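PDB 4KGM: Thg1-like uncharacterized protein from Bacillus thuringiensis, which probably transfers nucleotides to the 5' end of tRNA, using a polymerase palm-like catalytic domain that binds ATP with magnesium ions. Local coordinates for residues A[53-64]-A[70-81]. Sequence-based numbering, arbitrary orientation.
With MG (magnesium ion), chain G; MG (magnesium ion), chain H; ATP (adenosine-5'-triphosphate), chain E.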
ATOM      1  N   PHE A  53     -22.410 -15.319  17.960  1.00 35.74           N
ATOM      2  CA  PHE A  53     -21.883 -14.157  17.257  1.00 38.65           C
ATOM      3  C   PHE A  53     -22.140 -12.892  18.063  1.00 42.51           C
ATOM      4  O   PHE A  53     -21.309 -11.983  18.094  1.00 37.76           O
ATOM      5  CB  PHE A  53     -22.520 -14.021  15.873  1.00 31.94           C
ATOM      6  CG  PHE A  53     -21.844 -14.837  14.808  1.00 38.04           C
ATOM      7  CD1 PHE A  53     -20.639 -14.426  14.263  1.00 31.26           C
ATOM      8  CD2 PHE A  53     -22.419 -16.008  14.341  1.00 37.90           C
ATOM      9  CE1 PHE A  53     -20.016 -15.171  13.282  1.00 36.32           C
ATOM     10  CE2 PHE A  53     -21.801 -16.757  13.358  1.00 31.52           C
ATOM     11  CZ  PHE A  53     -20.597 -16.339  12.829  1.00 36.87           C
ATOM     12  N   TRP A  54     -23.295 -12.840  18.717  1.00 41.08           N
ATOM     13  CA  TRP A  54     -23.676 -11.670  19.499  1.00 46.16           C
ATOM     14  C   TRP A  54     -22.754 -11.486  20.699  1.00 40.93           C
ATOM     15  O   TRP A  54     -22.416 -10.363  21.065  1.00 39.66           O
ATOM     16  CB  TRP A  54     -25.135 -11.772  19.947  1.00 43.91           C
ATOM     17  CG  TRP A  54     -26.100 -11.867  18.804  1.00 43.85           C
ATOM     18  CD1 TRP A  54     -25.839 -11.621  17.487  1.00 40.47           C
ATOM     19  CD2 TRP A  54     -27.481 -12.248  18.875  1.00 49.26           C
ATOM     20  NE1 TRP A  54     -26.970 -11.823  16.735  1.00 48.58           N
ATOM     21  CE2 TRP A  54     -27.992 -12.206  17.563  1.00 53.93           C
ATOM     22  CE3 TRP A  54     -28.333 -12.616  19.920  1.00 49.33           C
ATOM     23  CZ2 TRP A  54     -29.318 -12.520  17.268  1.00 54.19           C
ATOM     24  CZ3 TRP A  54     -29.650 -12.926  19.625  1.00 45.66           C
ATOM     25  CH2 TRP A  54     -30.128 -12.875  18.311  1.00 48.24           C
ATOM     26  N   GLU A  55     -22.347 -12.597  21.306  1.00 42.00           N
ATOM     27  CA  GLU A  55     -21.392 -12.552  22.407  1.00 42.13           C
ATOM     28  C   GLU A  55     -20.010 -12.194  21.880  1.00 38.95           C
ATOM     29  O   GLU A  55     -19.217 -11.550  22.566  1.00 37.73           O
ATOM     30  CB  GLU A  55     -21.351 -13.888  23.148  1.00 38.80           C
ATOM     31  CG  GLU A  55     -22.577 -14.152  23.999  1.00 43.56           C
ATOM     32  CD  GLU A  55     -22.787 -13.085  25.055  1.00 51.24           C
ATOM     33  OE1 GLU A  55     -21.891 -12.907  25.909  1.00 55.66           O
ATOM     34  OE2 GLU A  55     -23.843 -12.418  25.029  1.00 45.52           O
ATOM     35  N   THR A  56     -19.729 -12.620  20.653  1.00 39.53           N
ATOM     36  CA  THR A  56     -18.481 -12.272  19.991  1.00 38.01           C
ATOM     37  C   THR A  56     -18.463 -10.777  19.695  1.00 39.99           C
ATOM     38  O   THR A  56     -17.464 -10.098  19.934  1.00 32.16           O
ATOM     39  CB  THR A  56     -18.301 -13.065  18.684  1.00 34.88           C
ATOM     40  OG1 THR A  56     -18.249 -14.467  18.978  1.00 34.97           O
ATOM     41  CG2 THR A  56     -17.018 -12.657  17.981  1.00 33.29           C
ATOM     42  N   CYS A  57     -19.585 -10.274  19.190  1.00 37.04           N
ATOM     43  CA  CYS A  57     -19.730  -8.857  18.877  1.00 36.21           C
ATOM     44  C   CYS A  57     -19.516  -7.967  20.096  1.00 33.91           C
ATOM     45  O   CYS A  57     -18.953  -6.881  19.986  1.00 36.99           O
ATOM     46  CB  CYS A  57     -21.106  -8.582  18.275  1.00 30.44           C
ATOM     47  SG  CYS A  57     -21.317  -9.184  16.591  1.00 36.45           S
ATOM     48  N   LYS A  58     -19.977  -8.428  21.254  1.00 34.40           N
ATOM     49  CA  LYS A  58     -19.777  -7.691  22.495  1.00 37.88           C
ATOM     50  C   LYS A  58     -18.299  -7.675  22.850  1.00 36.27           C
ATOM     51  O   LYS A  58     -17.732  -6.626  23.154  1.00 36.50           O
ATOM     52  CB  LYS A  58     -20.575  -8.321  23.638  1.00 40.74           C
ATOM     53  CG  LYS A  58     -22.087  -8.238  23.486  1.00 43.98           C
ATOM     54  CD  LYS A  58     -22.782  -8.853  24.693  1.00 46.83           C
ATOM     55  CE  LYS A  58     -24.292  -8.739  24.595  1.00 48.15           C
ATOM     56  NZ  LYS A  58     -24.961  -9.277  25.815  1.00 49.37           N
ATOM     57  N   TYR A  59     -17.684  -8.853  22.801  1.00 33.41           N
ATOM     58  CA  TYR A  59     -16.274  -9.028  23.127  1.00 32.52           C
ATOM     59  C   TYR A  59     -15.377  -8.138  22.268  1.00 34.83           C
ATOM     60  O   TYR A  59     -14.370  -7.616  22.744  1.00 29.03           O
ATOM     61  CB  TYR A  59     -15.887 -10.499  22.953  1.00 27.37           C
ATOM     62  CG  TYR A  59     -14.464 -10.837  23.336  1.00 28.13           C
ATOM     63  CD1 TYR A  59     -14.060 -10.826  24.664  1.00 21.88           C
ATOM     64  CD2 TYR A  59     -13.531 -11.190  22.370  1.00 26.91           C
ATOM     65  CE1 TYR A  59     -12.762 -11.146  25.018  1.00 24.20           C
ATOM     66  CE2 TYR A  59     -12.230 -11.512  22.714  1.00 22.78           C
ATOM     67  CZ  TYR A  59     -11.852 -11.489  24.038  1.00 25.02           C
ATOM     68  OH  TYR A  59     -10.558 -11.809  24.384  1.00 31.98           O
ATOM     69  N   LEU A  60     -15.755  -7.968  21.005  1.00 30.95           N
ATOM     70  CA  LEU A  60     -15.000  -7.133  20.079  1.00 33.02           C
ATOM     71  C   LEU A  60     -15.105  -5.658  20.452  1.00 35.11           C
ATOM     72  O   LEU A  60     -14.099  -4.956  20.540  1.00 30.19           O
ATOM     73  CB  LEU A  60     -15.488  -7.346  18.643  1.00 30.48           C
ATOM     74  CG  LEU A  60     -15.108  -8.672  17.983  1.00 30.74           C
ATOM     75  CD1 LEU A  60     -15.906  -8.885  16.708  1.00 31.62           C
ATOM     76  CD2 LEU A  60     -13.617  -8.709  17.690  1.00 27.08           C
ATOM     77  N   ALA A  61     -16.332  -5.198  20.674  1.00 29.62           N
ATOM     78  CA  ALA A  61     -16.583  -3.797  20.986  1.00 27.04           C
ATOM     79  C   ALA A  61     -15.945  -3.388  22.309  1.00 32.83           C
ATOM     80  O   ALA A  61     -15.546  -2.237  22.484  1.00 33.08           O
ATOM     81  CB  ALA A  61     -18.077  -3.522  21.008  1.00 32.58           C
ATOM     82  N   GLN A  62     -15.846  -4.338  23.233  1.00 32.53           N
ATOM     83  CA  GLN A  62     -15.268  -4.081  24.548  1.00 31.89           C
ATOM     84  C   GLN A  62     -13.751  -3.926  24.494  1.00 34.54           C
ATOM     85  O   GLN A  62     -13.157  -3.287  25.361  1.00 30.11           O
ATOM     86  CB  GLN A  62     -15.626  -5.212  25.518  1.00 33.29           C
ATOM     87  CG  GLN A  62     -17.085  -5.240  25.938  1.00 46.28           C
ATOM     88  CD  GLN A  62     -17.494  -6.566  26.556  1.00 47.51           C
ATOM     89  OE1 GLN A  62     -16.935  -7.617  26.234  1.00 40.96           O
ATOM     90  NE2 GLN A  62     -18.477  -6.523  27.449  1.00 48.39           N
ATOM     91  N   ASN A  63     -13.126  -4.513  23.478  1.00 33.28           N
ATOM     92  CA  ASN A  63     -11.668  -4.563  23.418  1.00 32.37           C
ATOM     93  C   ASN A  63     -11.033  -3.760  22.286  1.00 27.16           C
ATOM     94  O   ASN A  63      -9.812  -3.764  22.132  1.00 30.27           O
ATOM     95  CB  ASN A  63     -11.186  -6.016  23.362  1.00 33.43           C
ATOM     96  CG  ASN A  63     -11.305  -6.720  24.700  1.00 38.73           C
ATOM     97  OD1 ASN A  63     -10.382  -6.688  25.516  1.00 34.87           O
ATOM     98  ND2 ASN A  63     -12.445  -7.364  24.931  1.00 31.11           N
ATOM     99  N   ILE A  64     -11.855  -3.075  21.499  1.00 26.59           N
ATOM    100  CA  ILE A  64     -11.346  -2.289  20.378  1.00 24.41           C
ATOM    101  C   ILE A  64     -11.433  -0.791  20.651  1.00 25.78           C
ATOM    102  O   ILE A  64     -12.520  -0.248  20.856  1.00 24.06           O
ATOM    103  CB  ILE A  64     -12.085  -2.626  19.068  1.00 26.87           C
ATOM    104  CG1 ILE A  64     -11.762  -4.056  18.632  1.00 26.83           C
ATOM    105  CG2 ILE A  64     -11.698  -1.647  17.975  1.00 24.81           C
ATOM    106  CD1 ILE A  64     -12.509  -4.504  17.394  1.00 28.16           C
ATOM    107  N   VAL A  70     -21.263  -2.159  16.265  1.00 35.21           N
ATOM    108  CA  VAL A  70     -21.013  -3.436  15.614  1.00 34.05           C
ATOM    109  C   VAL A  70     -22.297  -3.922  14.954  1.00 34.11           C
ATOM    110  O   VAL A  70     -23.377  -3.794  15.525  1.00 40.01           O
ATOM    111  CB  VAL A  70     -20.534  -4.495  16.618  1.00 35.55           C
ATOM    112  CG1 VAL A  70     -20.149  -5.773  15.892  1.00 24.72           C
ATOM    113  CG2 VAL A  70     -19.360  -3.965  17.432  1.00 33.30           C
ATOM    114  N   TYR A  71     -22.182  -4.469  13.750  1.00 32.17           N
ATOM    115  CA  TYR A  71     -23.340  -5.004  13.045  1.00 36.07           C
ATOM    116  C   TYR A  71     -23.137  -6.465  12.660  1.00 39.56           C
ATOM    117  O   TYR A  71     -22.155  -6.811  12.003  1.00 38.22           O
ATOM    118  CB  TYR A  71     -23.642  -4.172  11.797  1.00 35.77           C
ATOM    119  CG  TYR A  71     -24.718  -4.769  10.920  1.00 42.44           C
ATOM    120  CD1 TYR A  71     -26.062  -4.648  11.256  1.00 40.73           C
ATOM    121  CD2 TYR A  71     -24.393  -5.454   9.756  1.00 41.05           C
ATOM    122  CE1 TYR A  71     -27.050  -5.194  10.458  1.00 40.50           C
ATOM    123  CE2 TYR A  71     -25.373  -6.002   8.953  1.00 39.09           C
ATOM    124  CZ  TYR A  71     -26.700  -5.869   9.308  1.00 42.07           C
ATOM    125  OH  TYR A  71     -27.680  -6.413   8.509  1.00 38.71           O
ATOM    126  N   HIS A  72     -24.072  -7.320  13.067  1.00 36.27           N
ATOM    127  CA  HIS A  72     -23.999  -8.734  12.714  1.00 33.47           C
ATOM    128  C   HIS A  72     -25.052  -9.157  11.697  1.00 37.73           C
ATOM    129  O   HIS A  72     -26.190  -8.686  11.720  1.00 40.55           O
ATOM    130  CB  HIS A  72     -24.106  -9.630  13.947  1.00 33.96           C
ATOM    131  CG  HIS A  72     -24.239 -11.084  13.613  1.00 43.12           C
ATOM    132  ND1 HIS A  72     -25.436 -11.762  13.696  1.00 40.21           N
ATOM    133  CD2 HIS A  72     -23.330 -11.980  13.159  1.00 38.94           C
ATOM    134  CE1 HIS A  72     -25.255 -13.017  13.327  1.00 40.81           C
ATOM    135  NE2 HIS A  72     -23.987 -13.176  12.995  1.00 39.49           N
ATOM    136  N   GLN A  73     -24.648 -10.058  10.811  1.00 33.43           N
ATOM    137  CA  GLN A  73     -25.541 -10.690   9.853  1.00 35.49           C
ATOM    138  C   GLN A  73     -24.849 -11.933   9.305  1.00 35.93           C
ATOM    139  O   GLN A  73     -23.678 -11.876   8.931  1.00 32.20           O
ATOM    140  CB  GLN A  73     -25.890  -9.725   8.720  1.00 36.68           C
ATOM    141  CG  GLN A  73     -26.253 -10.410   7.418  1.00 38.46           C
ATOM    142  CD  GLN A  73     -25.127 -10.369   6.408  1.00 36.83           C
ATOM    143  OE1 GLN A  73     -24.623 -11.406   5.979  1.00 39.26           O
ATOM    144  NE2 GLN A  73     -24.730  -9.163   6.016  1.00 39.32           N
ATOM    145  N   SER A  74     -25.573 -13.050   9.274  1.00 31.22           N
ATOM    146  CA  SER A  74     -25.014 -14.329   8.837  1.00 31.09           C
ATOM    147  C   SER A  74     -23.729 -14.670   9.590  1.00 33.59           C
ATOM    148  O   SER A  74     -23.728 -14.786  10.815  1.00 36.07           O
ATOM    149  CB  SER A  74     -24.753 -14.324   7.327  1.00 32.28           C
ATOM    150  OG  SER A  74     -25.908 -13.934   6.607  1.00 38.28           O
ATOM    151  N   ASP A  75     -22.635 -14.813   8.850  1.00 33.24           N
ATOM    152  CA  ASP A  75     -21.349 -15.153   9.448  1.00 42.13           C
ATOM    153  C   ASP A  75     -20.362 -13.990   9.375  1.00 39.60           C
ATOM    154  O   ASP A  75     -19.151 -14.190   9.473  1.00 40.55           O
ATOM    155  CB  ASP A  75     -20.749 -16.380   8.760  1.00 36.13           C
ATOM    156  CG  ASP A  75     -20.356 -16.107   7.322  1.00 41.04           C
ATOM    157  OD1 ASP A  75     -21.004 -15.253   6.681  1.00 38.94           O
ATOM    158  OD2 ASP A  75     -19.397 -16.744   6.836  1.00 41.80           O
ATOM    159  N   GLU A  76     -20.878 -12.779   9.202  1.00 32.85           N
ATOM    160  CA  GLU A  76     -20.015 -11.611   9.088  1.00 31.35           C
ATOM    161  C   GLU A  76     -20.234 -10.618  10.225  1.00 36.17           C
ATOM    162  O   GLU A  76     -21.331 -10.517  10.778  1.00 34.41           O
ATOM    163  CB  GLU A  76     -20.199 -10.918   7.737  1.00 31.00           C
ATOM    164  CG  GLU A  76     -21.405 -10.002   7.670  1.00 32.98           C
ATOM    165  CD  GLU A  76     -21.438  -9.180   6.401  1.00 37.06           C
ATOM    166  OE1 GLU A  76     -20.916  -9.654   5.370  1.00 35.82           O
ATOM    167  OE2 GLU A  76     -21.978  -8.056   6.439  1.00 35.09           O
ATOM    168  N   ILE A  77     -19.174  -9.893  10.571  1.00 30.98           N
ATOM    169  CA  ILE A  77     -19.227  -8.897  11.633  1.00 33.62           C
ATOM    170  C   ILE A  77     -18.541  -7.605  11.193  1.00 35.97           C
ATOM    171  O   ILE A  77     -17.330  -7.582  10.973  1.00 33.95           O
ATOM    172  CB  ILE A  77     -18.544  -9.405  12.919  1.00 33.47           C
ATOM    173  CG1 ILE A  77     -19.288 -10.616  13.484  1.00 35.34           C
ATOM    174  CG2 ILE A  77     -18.473  -8.303  13.958  1.00 24.04           C
ATOM    175  CD1 ILE A  77     -18.698 -11.140  14.773  1.00 27.14           C
ATOM    176  N   SER A  78     -19.319  -6.536  11.060  1.00 30.19           N
ATOM    177  CA  SER A  78     -18.772  -5.232  10.707  1.00 26.61           C
ATOM    178  C   SER A  78     -18.651  -4.353  11.944  1.00 30.65           C
ATOM    179  O   SER A  78     -19.571  -4.283  12.757  1.00 30.42           O
ATOM    180  CB  SER A  78     -19.638  -4.538   9.654  1.00 24.95           C
ATOM    181  OG  SER A  78     -19.531  -5.182   8.397  1.00 31.61           O
ATOM    182  N   ILE A  79     -17.510  -3.684  12.082  1.00 25.56           N
ATOM    183  CA  ILE A  79     -17.260  -2.829  13.235  1.00 27.84           C
ATOM    184  C   ILE A  79     -16.894  -1.411  12.808  1.00 31.16           C
ATOM    185  O   ILE A  79     -15.975  -1.213  12.010  1.00 28.02           O
ATOM    186  CB  ILE A  79     -16.126  -3.394  14.108  1.00 26.64           C
ATOM    187  CG1 ILE A  79     -16.402  -4.861  14.450  1.00 27.05           C
ATOM    188  CG2 ILE A  79     -15.954  -2.556  15.369  1.00 24.67           C
ATOM    189  CD1 ILE A  79     -15.211  -5.590  15.028  1.00 29.07           C
ATOM    190  N   LEU A  80     -17.622  -0.429  13.333  1.00 27.07           N
ATOM    191  CA  LEU A  80     -17.323   0.975  13.068  1.00 25.71           C
ATOM    192  C   LEU A  80     -16.394   1.538  14.133  1.00 25.55           C
ATOM    193  O   LEU A  80     -16.737   1.573  15.316  1.00 24.81           O
ATOM    194  CB  LEU A  80     -18.603   1.810  13.010  1.00 25.97           C
ATOM    195  CG  LEU A  80     -18.399   3.329  13.072  1.00 24.33           C
ATOM    196  CD1 LEU A  80     -17.616   3.831  11.868  1.00 26.71           C
ATOM    197  CD2 LEU A  80     -19.726   4.057  13.191  1.00 22.83           C
ATOM    198  N   ILE A  81     -15.216   1.982  13.705  1.00 23.32           N
ATOM    199  CA  ILE A  81     -14.244   2.572  14.615  1.00 24.65           C
ATOM    200  C   ILE A  81     -13.997   4.034  14.261  1.00 23.79           C
ATOM    201  O   ILE A  81     -13.749   4.367  13.102  1.00 25.76           O
ATOM    202  CB  ILE A  81     -12.901   1.821  14.569  1.00 21.33           C
ATOM    203  CG1 ILE A  81     -13.127   0.310  14.656  1.00 20.20           C
ATOM    204  CG2 ILE A  81     -11.989   2.291  15.687  1.00 22.43           C
ATOM    205  CD1 ILE A  81     -11.860  -0.500  14.509  1.00 19.44           C
TER
HETATM  206 MG    MG G 303     -17.918 -16.785   5.303  1.00 40.60          MG
HETATM  207 MG    MG H 304     -20.143 -14.488   4.634  1.00 38.23          MG
HETATM  208  PG  ATP E 301     -16.042 -18.304   2.681  0.50 60.38           P
HETATM  209  O1G ATP E 301     -16.418 -17.688   1.354  0.50 49.52           O
HETATM  210  O2G ATP E 301     -14.686 -18.971   2.704  0.50 41.70           O
HETATM  211  O3G ATP E 301     -16.301 -17.403   3.864  0.50 40.82           O
HETATM  212  PB  ATP E 301     -18.559 -19.341   3.446  0.50 41.75           P
HETATM  213  O1B ATP E 301     -18.456 -18.731   4.824  0.50 45.20           O
HETATM  214  O2B ATP E 301     -19.293 -20.649   3.279  0.50 43.59           O
HETATM  215  O3B ATP E 301     -17.080 -19.532   2.836  0.50 48.64           O
HETATM  216  PA  ATP E 301     -20.443 -17.353   2.958  0.50 48.10           P
HETATM  217  O1A ATP E 301     -21.134 -16.736   1.767  0.50 52.77           O
HETATM  218  O2A ATP E 301     -19.914 -16.483   4.072  0.50 43.15           O
HETATM  219  O3A ATP E 301     -19.239 -18.284   2.438  0.50 46.12           O
HETATM  220  O5' ATP E 301     -21.410 -18.464   3.611  0.50 41.42           O
HETATM  221  C5' ATP E 301     -22.092 -18.216   4.838  0.50 41.52           C
HETATM  222  C4' ATP E 301     -22.794 -19.494   5.283  0.50 44.46           C
HETATM  223  O4' ATP E 301     -23.090 -19.457   6.680  0.50 42.87           O
HETATM  224  C3' ATP E 301     -24.111 -19.697   4.550  0.50 47.13           C
HETATM  225  O3' ATP E 301     -24.005 -20.810   3.659  0.50 48.39           O
HETATM  226  C2' ATP E 301     -25.139 -19.989   5.626  0.50 46.08           C
HETATM  227  O2' ATP E 301     -25.810 -21.222   5.350  0.50 45.18           O
HETATM  228  C1' ATP E 301     -24.348 -20.091   6.921  0.50 43.41           C
HETATM  229  N9  ATP E 301     -25.069 -19.431   8.040  0.50 40.23           N
HETATM  230  C8  ATP E 301     -25.016 -18.124   8.360  0.50 38.38           C
HETATM  231  N7  ATP E 301     -25.793 -17.851   9.439  0.50 35.39           N
HETATM  232  C5  ATP E 301     -26.362 -19.006   9.830  0.50 37.20           C
HETATM  233  C6  ATP E 301     -27.292 -19.430  10.903  0.50 40.45           C
HETATM  234  N6  ATP E 301     -27.784 -18.539  11.799  0.50 37.48           N
HETATM  235  N1  ATP E 301     -27.634 -20.736  10.958  0.50 42.65           N
HETATM  236  C2  ATP E 301     -27.153 -21.631  10.076  0.50 40.36           C
HETATM  237  N3  ATP E 301     -26.306 -21.318   9.078  0.50 37.04           N
HETATM  238  C4  ATP E 301     -25.881 -20.044   8.906  0.50 41.07           C
HETATM  239  O   HOH W   1     -19.899 -13.189   3.177  1.00 39.12           O
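Helix 53-63 packs lengthwise on one face of a beta hairpin, nearly antiparallel to strand 70-73 (159°) and at 26° to strand 76-81, the axes approaching to 9.1 Å and 10.1 Å respectively. At the turn end, Phe53 and His72 meet as an offset pair of rings, near-parallel but slid apart so that they barely overlap. Phe53 CB sits over the imidazole face, 3.6 Å from the centroid of the His72 ring, a CH-pi contact. A chi1 of 171°, with CG opposite the backbone N, swings the His72 imidazole under the helix, where NE2 makes a weak 2.7 Å hydrogen bond to Ser74 O. That same carbonyl lies over one face of the Phe53 ring, while the ring's edge meets Ile77 CD1. Trp54 brings its indole edge to His72 ND1, completing an aromatic cluster. Further along, compact Cys57 lets the helix come close to the sheet: its SG rests 3.7 Å from Val70 CG1 and touches Ile77 CD1. Branched aliphatic chains suit the remaining interface: Leu60 CD1 reaches both Ile77 CG2 and Ile79 CD1, and Ile64 meets Ile79 tip to tip, their CD1 atoms 3.8 Å apart. The type II' turn Gln73-Glu76 presents Asp75, whose OD1 and OD2 each bind a different magnesium ion beside ATP; Asp30 also serves both metals. With Phe53 CZ 3.7 Å from Asp75 CA, apolar and aromatic packing lies directly behind a palm-like two-metal site.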